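Local coordinates for bromo domain-containing protein (Trypanosoma brucei brucei, PDB 5K29) that is of unknown function but carries a bromodomain, the part in this model, and so probably recognises acetylated lysine in partner proteins, at residues A[75-78]-A[79-83]; A[83-86]-A[87-91]. All coordinates share one frame; numbering follows the deposited sequence.

Overall arrangement
Coming from the N terminus, the chain runs through helix 12-21, a long connection whose middle is not modelled, and helix 53-64 before it enters helix 75-92, which holds both contacts. Neither closes a loop: each joins neighbouring turns of that one helix. Contact 1 takes the N-terminal turns and contact 2 the following ones, the two meeting at L83 without nesting or crossing. Side chains from both reach helix 97-122. Contact 1 also touches helix 12-21, whereas contact 2 is tied by the C50-C88 disulfide to the connection that precedes helix 53-64. Together they link the helical core to the long loop of the bromodomain.

Contact 1: A[75-78]-A[79-83]; sequences TTLK and EDIRL
The amide N of D80 donates to the carbonyl O of T76 at 2.9 Å, close to straight with 165° at the hydrogen. D80 then turns its carboxylate back on this acceptor: with CG beside its own backbone N (chi1 -75°), OD1 comes to 3.3 Å from T76 O. Both of those oxygens are acceptors, and nothing bonds them to each other. The other carboxylate oxygen, OD2, makes a salt bridge to R62 and takes a hydrogen bond from Y68, which should fix the rotation of the group and favour its charged form. T76 points its hydroxyl elsewhere, to D71.

On another side of the helix, K78 and R82 stretch out one turn apart. Their backbones are joined by R82 N to K78 O at 3.0 Å, and the arginine's NH2 comes obliquely to K78 CB, 4.2 Å away. The two extended chains run side by side, and at their ends K78 NZ and R82 NH1 stand 6.0 Å apart. A water spans the gap, accepting from R82 NH1 at 3.3 Å and more weakly from K78 NZ. The lysine also has a salt bridge to D114, which probably eases the proximity of two positive ends. Nearby, T75 CG2 meets E79 OE2 at 3.8 Å, the two side chains slanting past one another.

The apolar side belongs to L77 and I81, whose CD1 and CG1 just touch. L77 faces L18 and V19 of helix 12-21, and I81 reaches L22 just beyond that helix. K78 and R82 instead lie on helix 97-122, against M110, so these turns of helix 75-92 are packed between two neighbours of the bromodomain's helical bundle.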
loop_
_atom_site.group_PDB
_atom_site.type_symbol
_atom_site.label_atom_id
_atom_site.label_comp_id
_atom_site.label_asym_id
_atom_site.label_seq_id
_atom_site.Cartn_x
_atom_site.Cartn_y
_atom_site.Cartn_z
ATOM N N THR A 75 8.435 -4.757 -1.993
ATOM C CA THR A 75 9.251 -3.541 -1.979
ATOM C C THR A 75 8.578 -2.381 -2.763
ATOM O O THR A 75 8.424 -1.287 -2.213
ATOM C CB THR A 75 10.654 -3.886 -2.505
ATOM O OG1 THR A 75 11.179 -4.939 -1.713
ATOM C CG2 THR A 75 11.611 -2.717 -2.465
ATOM N N THR A 76 8.162 -2.633 -4.020
ATOM C CA THR A 76 7.538 -1.602 -4.867
ATOM C C THR A 76 6.241 -1.042 -4.251
ATOM O O THR A 76 6.066 0.181 -4.220
ATOM C CB THR A 76 7.349 -2.100 -6.301
ATOM O OG1 THR A 76 8.597 -2.622 -6.733
ATOM C CG2 THR A 76 6.936 -0.978 -7.260
ATOM N N LEU A 77 5.343 -1.935 -3.790
ATOM C CA LEU A 77 4.078 -1.598 -3.151
ATOM C C LEU A 77 4.338 -0.764 -1.904
ATOM O O LEU A 77 3.678 0.250 -1.724
ATOM C CB LEU A 77 3.233 -2.862 -2.818
ATOM C CG LEU A 77 1.935 -2.652 -1.992
ATOM C CD1 LEU A 77 0.948 -1.698 -2.688
ATOM C CD2 LEU A 77 1.211 -3.990 -1.753
ATOM N N LYS A 78 5.302 -1.165 -1.073
ATOM C CA LYS A 78 5.649 -0.401 0.135
ATOM C C LYS A 78 6.234 0.985 -0.211
ATOM O O LYS A 78 5.920 1.950 0.484
ATOM C CB LYS A 78 6.574 -1.178 1.059
ATOM C CG LYS A 78 5.933 -2.420 1.658
ATOM C CD LYS A 78 6.971 -3.084 2.571
ATOM C CE LYS A 78 6.343 -4.060 3.524
ATOM N NZ LYS A 78 7.356 -4.986 4.089
ATOM N N GLU A 79 7.020 1.084 -1.312
ATOM C CA GLU A 79 7.574 2.361 -1.805
ATOM C C GLU A 79 6.421 3.277 -2.176
ATOM O O GLU A 79 6.358 4.389 -1.685
ATOM C CB GLU A 79 8.415 2.164 -3.057
ATOM C CG GLU A 79 9.863 1.818 -2.822
ATOM C CD GLU A 79 10.593 1.445 -4.098
ATOM O OE1 GLU A 79 10.132 1.847 -5.192
ATOM O OE2 GLU A 79 11.632 0.755 -4.005
ATOM N N ASP A 80 5.467 2.779 -2.976
ATOM C CA ASP A 80 4.298 3.547 -3.422
ATOM C C ASP A 80 3.518 4.136 -2.269
ATOM O O ASP A 80 3.145 5.292 -2.334
ATOM C CB ASP A 80 3.394 2.669 -4.291
ATOM C CG ASP A 80 3.926 2.430 -5.685
ATOM O OD1 ASP A 80 5.092 2.826 -5.963
ATOM O OD2 ASP A 80 3.184 1.870 -6.505
ATOM N N ILE A 81 3.309 3.358 -1.201
ATOM C CA ILE A 81 2.615 3.819 -0.006
ATOM C C ILE A 81 3.432 4.925 0.661
ATOM O O ILE A 81 2.859 5.940 1.009
ATOM C CB ILE A 81 2.302 2.656 0.984
ATOM C CG1 ILE A 81 1.408 1.538 0.349
ATOM C CG2 ILE A 81 1.697 3.181 2.325
ATOM C CD1 ILE A 81 -0.004 1.953 -0.118
ATOM N N ARG A 82 4.753 4.709 0.885
ATOM C CA ARG A 82 5.609 5.698 1.558
ATOM C C ARG A 82 5.673 6.984 0.775
ATOM O O ARG A 82 5.600 8.059 1.375
ATOM C CB ARG A 82 7.007 5.130 1.844
ATOM C CG ARG A 82 6.940 4.105 2.973
ATOM C CD ARG A 82 8.266 3.629 3.448
ATOM N NE ARG A 82 8.085 2.749 4.601
ATOM C CZ ARG A 82 8.485 1.492 4.643
ATOM N NH1 ARG A 82 8.263 0.760 5.724
ATOM N NH2 ARG A 82 9.125 0.956 3.611
ATOM N N LEU A 83 5.713 6.882 -0.559
ATOM C CA LEU A 83 5.742 8.044 -1.434
ATOM C C LEU A 83 4.462 8.846 -1.347
ATOM O O LEU A 83 4.548 10.071 -1.326
ATOM C CB LEU A 83 6.073 7.688 -2.909
ATOM C CG LEU A 83 7.420 7.013 -3.255
ATOM C CD1 LEU A 83 7.708 7.105 -4.758
ATOM C CD2 LEU A 83 8.610 7.639 -2.515
HETATM O O HOH W 1 7.905 -2.486 6.172
#

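Contact 2: A[83-86]-A[87-91]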
loop_
_atom_site.group_PDB
_atom_site.type_symbol
_atom_site.label_atom_id
_atom_site.label_comp_id
_atom_site.label_asym_id
_atom_site.label_seq_id
_atom_site.Cartn_x
_atom_site.Cartn_y
_atom_site.Cartn_z
ATOM N N LEU A 83 5.713 6.882 -0.559
ATOM C CA LEU A 83 5.742 8.044 -1.434
ATOM C C LEU A 83 4.462 8.846 -1.347
ATOM O O LEU A 83 4.548 10.071 -1.326
ATOM C CB LEU A 83 6.073 7.688 -2.909
ATOM C CG LEU A 83 7.420 7.013 -3.255
ATOM C CD1 LEU A 83 7.708 7.105 -4.758
ATOM C CD2 LEU A 83 8.610 7.639 -2.515
ATOM N N MET A 84 3.276 8.180 -1.262
ATOM C CA MET A 84 1.967 8.866 -1.163
ATOM C C MET A 84 1.935 9.558 0.188
ATOM O O MET A 84 1.531 10.706 0.290
ATOM C CB MET A 84 0.802 7.857 -1.160
ATOM C CG MET A 84 0.438 7.250 -2.506
ATOM S SD MET A 84 -0.607 5.706 -2.464
ATOM C CE MET A 84 -1.117 5.641 -0.860
ATOM N N VAL A 85 2.383 8.859 1.238
ATOM C CA VAL A 85 2.394 9.413 2.591
ATOM C C VAL A 85 3.339 10.624 2.706
ATOM O O VAL A 85 2.936 11.628 3.285
ATOM C CB VAL A 85 2.666 8.320 3.637
ATOM C CG1 VAL A 85 2.997 8.930 5.000
ATOM C CG2 VAL A 85 1.450 7.382 3.727
ATOM N N ASN A 86 4.545 10.552 2.121
ATOM C CA ASN A 86 5.510 11.686 2.105
ATOM C C ASN A 86 4.904 12.899 1.359
ATOM O O ASN A 86 5.104 14.050 1.753
ATOM C CB ASN A 86 6.805 11.269 1.409
ATOM C CG ASN A 86 7.658 10.240 2.117
ATOM O OD1 ASN A 86 7.645 10.101 3.343
ATOM N ND2 ASN A 86 8.458 9.504 1.344
ATOM N N ASN A 87 4.083 12.619 0.325
ATOM C CA ASN A 87 3.378 13.648 -0.436
ATOM C C ASN A 87 2.296 14.323 0.424
ATOM O O ASN A 87 2.191 15.550 0.388
ATOM C CB ASN A 87 2.787 13.079 -1.725
ATOM C CG ASN A 87 2.454 14.160 -2.713
ATOM O OD1 ASN A 87 3.322 14.912 -3.158
ATOM N ND2 ASN A 87 1.186 14.285 -3.047
ATOM N N CYS A 88 1.562 13.518 1.256
ATOM C CA CYS A 88 0.532 13.988 2.196
ATOM C C CYS A 88 1.199 14.936 3.188
ATOM O O CYS A 88 0.706 16.028 3.431
ATOM C CB CYS A 88 -0.121 12.820 2.937
ATOM S SG CYS A 88 -1.088 11.694 1.890
ATOM N N ILE A 89 2.328 14.503 3.765
ATOM C CA ILE A 89 3.069 15.314 4.740
ATOM C C ILE A 89 3.513 16.644 4.123
ATOM O O ILE A 89 3.346 17.679 4.758
ATOM C CB ILE A 89 4.232 14.509 5.387
ATOM C CG1 ILE A 89 3.685 13.354 6.270
ATOM C CG2 ILE A 89 5.219 15.431 6.169
ATOM C CD1 ILE A 89 4.754 12.329 6.696
ATOM N N LEU A 90 4.064 16.623 2.891
ATOM C CA LEU A 90 4.532 17.857 2.231
ATOM C C LEU A 90 3.419 18.893 2.086
ATOM O O LEU A 90 3.613 20.061 2.429
ATOM C CB LEU A 90 5.198 17.560 0.865
ATOM C CG LEU A 90 5.439 18.754 -0.084
ATOM C CD1 LEU A 90 6.408 19.769 0.500
ATOM C CD2 LEU A 90 5.911 18.299 -1.420
ATOM N N PHE A 91 2.249 18.458 1.619
ATOM C CA PHE A 91 1.149 19.369 1.353
ATOM C C PHE A 91 0.301 19.727 2.577
ATOM O O PHE A 91 -0.224 20.831 2.602
ATOM C CB PHE A 91 0.293 18.836 0.190
ATOM C CG PHE A 91 0.972 19.078 -1.149
ATOM C CD1 PHE A 91 0.951 20.347 -1.746
ATOM C CD2 PHE A 91 1.656 18.053 -1.797
ATOM C CE1 PHE A 91 1.583 20.573 -2.974
ATOM C CE2 PHE A 91 2.299 18.282 -3.018
ATOM C CZ PHE A 91 2.268 19.537 -3.593
#
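V85 holds CG1 anti to its backbone N (chi1 167°), on the side facing I89. The isoleucine places its own CG1 beside its backbone N (chi1 -67°) and extends from there to CD1. These torsions bring V85 CG1 and I89 CD1 to 4.2 Å, a light methyl-to-methyl touch between branches that slant past each other. The same isoleucine brings CG1 to 3.5 Å from the carbonyl O of V85, which also receives the amide N of I89 at 3.0 Å.

C88 makes the tighter side-chain approach. Its SG comes to 3.2 Å from M84 O, the acceptor that also takes C88 N. Because this sulfur is spent in a disulfide to C50, it has no proton to offer, so this close approach is not a hydrogen bond from the sulfur.

Further round, N87 swings away from the preceding turn: its CB rests 3.4 Å from M84 O, but the amide group heads towards F91. There OD1 sits in the plane of the phenyl ring at its edge, 3.5 Å from F91 CE2, where the ring hydrogens carry their slight positive charge. L90 CG lies 4.2 Å above one face of that ring, displaced towards the rim.

P51 packs against M84, V85 and C88, while V85, C88 and I89 also meet helix 97-122. Helix 75-92 corresponds to αB of the bromodomain fold, a left-handed four-helix bundle, and the C50-C88 disulfide staples to it the ZA loop, which in relatives is one of the two loops framing the acetyl-lysine pocket.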